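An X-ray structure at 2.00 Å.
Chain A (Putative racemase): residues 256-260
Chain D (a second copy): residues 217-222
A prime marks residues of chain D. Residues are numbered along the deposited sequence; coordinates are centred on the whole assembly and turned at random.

Chain A (256-260) TRSRI
Chain D, residues 217-222: TDWYEV

What backbone does each copy bring to the contact? Chain A supplies an irregular, mostly extended segment: Ser258, Arg259 and Ile260 have phi/psi of -84/152, -74/136 and -114/127, while Arg257 breaks the run at -115/14. Chain D supplies the start of a helix. Asp218′, at -113/109, is its N-cap, and from Trp219′ onward phi stays between -54 and -63 and psi between -36 and -47. The first turn is fixed by Val222′ N donating to Asp218′ O at 3.1 Å. In register, Arg259 lies across from Tyr220′, their CA atoms 7.9 Å apart, and 233 Å² is buried between the stretches, mostly by Tyr220′ (93 Å² covered) and Arg259 (83 Å²), both buried in the assembly.

How does Tyr220′ come to cover the most surface? Its CA-to-CB bond points toward chain A, and chi1 of -172° (t) with chi2 of 89° carries the ring past the Arg259 side chain, so that its hydroxyl ends at the Arg257 carbonyl. There Tyr220′ OH donates to Arg257 O in a very short hydrogen bond of 2.4 Å. A tyrosine suits this place because it joins a broad aromatic surface to a polar tip: the carbonyl lies at the ring edge, near its plane, leaving a face free for Arg259. Arg257 thus takes part through its main chain, its own side chain (m, t, t) ending away from chain D.

What does Arg259 do with its long side chain? Its CA-to-CB bond points sideways, but chi angles of -81° (m), -158° (t), -177° (t) and 78° bring its end nearer to chain D. On the way it crosses the tyrosine: Arg259 CG sits 3.6 Å from the centroid of the Tyr220′ ring, 3° off the normal, a CH-pi contact over the face. Farther out, Arg259 CZ comes within 3.4 Å of Tyr220′ CD2, which lies over one face of the guanidinium. Arginine suits both tasks, its CG methylene packing on the ring and its charged guanidinium lying beyond.

Where is that charge met? Asp218′, with CA-to-CB toward chain A, chi1 of 177° (t) and chi2 of 24°, approaches the guanidinium edge. Arg259 NH2 donates to Asp218′ OD2 at 2.8 Å, with an angle of 154°, forming a salt bridge. Water 1 adds a second link, accepting from Arg259 NE at 2.8 Å and donating to Asp218′ OD1 at 2.8 Å. The same carboxylate caps the helix, Asp218′ OD1 accepting from Tyr220′ N at 3.2 Å, so one short acidic side chain serves both the helix start and the neighbouring copy.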

# COMPACT_ATOMS: atom_id res chain seq x y z
N THR A 256 14.18 -8.52 14.11
CA THR A 256 14.61 -9.54 15.05
C THR A 256 13.61 -10.68 14.98
O THR A 256 12.57 -10.55 14.33
CB THR A 256 14.60 -9.06 16.51
OG1 THR A 256 13.24 -9.02 16.97
CG2 THR A 256 15.23 -7.69 16.64
N ARG A 257 13.92 -11.78 15.66
CA ARG A 257 13.02 -12.91 15.67
C ARG A 257 12.47 -13.17 17.07
O ARG A 257 11.91 -14.23 17.33
CB ARG A 257 13.73 -14.17 15.15
CG ARG A 257 14.27 -14.02 13.73
CD ARG A 257 14.75 -15.37 13.22
NE ARG A 257 15.32 -15.29 11.88
CZ ARG A 257 15.59 -16.34 11.12
NH1 ARG A 257 15.34 -17.57 11.58
NH2 ARG A 257 16.10 -16.18 9.91
N SER A 258 12.64 -12.20 17.96
CA SER A 258 12.14 -12.32 19.33
C SER A 258 10.68 -11.91 19.37
O SER A 258 10.23 -11.12 18.53
CB SER A 258 12.91 -11.38 20.28
OG SER A 258 14.19 -11.86 20.60
N ARG A 259 9.92 -12.46 20.31
CA ARG A 259 8.54 -12.05 20.46
C ARG A 259 8.70 -10.67 21.10
O ARG A 259 9.53 -10.50 22.00
CB ARG A 259 7.79 -12.95 21.45
CG ARG A 259 7.26 -14.28 20.90
CD ARG A 259 6.12 -14.76 21.80
NE ARG A 259 5.57 -16.06 21.40
CZ ARG A 259 6.15 -17.23 21.67
NH1 ARG A 259 7.29 -17.28 22.33
NH2 ARG A 259 5.56 -18.35 21.27
N ILE A 260 7.95 -9.68 20.63
CA ILE A 260 8.06 -8.34 21.20
C ILE A 260 6.75 -8.01 21.90
O ILE A 260 5.68 -8.14 21.31
CB ILE A 260 8.33 -7.28 20.10
CG1 ILE A 260 9.60 -7.65 19.33
CG2 ILE A 260 8.46 -5.90 20.73
CD1 ILE A 260 10.85 -7.84 20.20
N THR D 217 -1.35 -23.74 16.99
CA THR D 217 -2.22 -22.57 16.95
C THR D 217 -1.41 -21.26 17.03
O THR D 217 -1.96 -20.18 16.80
CB THR D 217 -3.26 -22.58 18.09
OG1 THR D 217 -2.60 -22.56 19.35
CG2 THR D 217 -4.14 -23.83 17.99
N ASP D 218 -0.12 -21.35 17.35
CA ASP D 218 0.75 -20.17 17.46
C ASP D 218 1.82 -20.17 16.35
O ASP D 218 2.76 -20.98 16.38
CB ASP D 218 1.42 -20.13 18.83
CG ASP D 218 2.41 -18.96 18.97
OD1 ASP D 218 2.27 -17.95 18.24
OD2 ASP D 218 3.31 -19.05 19.82
N TRP D 219 1.68 -19.26 15.40
CA TRP D 219 2.62 -19.18 14.28
C TRP D 219 4.08 -19.05 14.70
O TRP D 219 4.95 -19.60 14.04
CB TRP D 219 2.26 -18.02 13.36
CG TRP D 219 2.65 -16.68 13.90
CD1 TRP D 219 1.86 -15.82 14.60
CD2 TRP D 219 3.92 -16.03 13.76
NE1 TRP D 219 2.56 -14.68 14.91
CE2 TRP D 219 3.82 -14.79 14.41
CE3 TRP D 219 5.14 -16.39 13.16
CZ2 TRP D 219 4.90 -13.88 14.47
CZ3 TRP D 219 6.21 -15.50 13.22
CH2 TRP D 219 6.08 -14.26 13.87
N TYR D 220 4.34 -18.32 15.78
CA TYR D 220 5.71 -18.12 16.23
C TYR D 220 6.35 -19.46 16.60
O TYR D 220 7.48 -19.74 16.22
CB TYR D 220 5.73 -17.19 17.45
CG TYR D 220 7.11 -16.77 17.86
CD1 TYR D 220 7.71 -15.64 17.31
CD2 TYR D 220 7.84 -17.54 18.77
CE1 TYR D 220 9.00 -15.27 17.67
CE2 TYR D 220 9.13 -17.19 19.13
CZ TYR D 220 9.71 -16.06 18.58
OH TYR D 220 10.99 -15.71 18.93
N GLU D 221 5.61 -20.27 17.36
CA GLU D 221 6.11 -21.58 17.77
C GLU D 221 6.37 -22.42 16.52
O GLU D 221 7.41 -23.06 16.41
CB GLU D 221 5.08 -22.26 18.67
CG GLU D 221 5.50 -23.61 19.20
CD GLU D 221 4.49 -24.19 20.18
OE1 GLU D 221 3.34 -24.46 19.78
OE2 GLU D 221 4.86 -24.38 21.36
N VAL D 222 5.43 -22.40 15.58
CA VAL D 222 5.59 -23.17 14.36
C VAL D 222 6.79 -22.68 13.56
O VAL D 222 7.54 -23.48 13.00
CB VAL D 222 4.32 -23.11 13.47
CG1 VAL D 222 4.57 -23.87 12.17
CG2 VAL D 222 3.15 -23.72 14.19
O HOH W 1 3.39 -15.83 19.70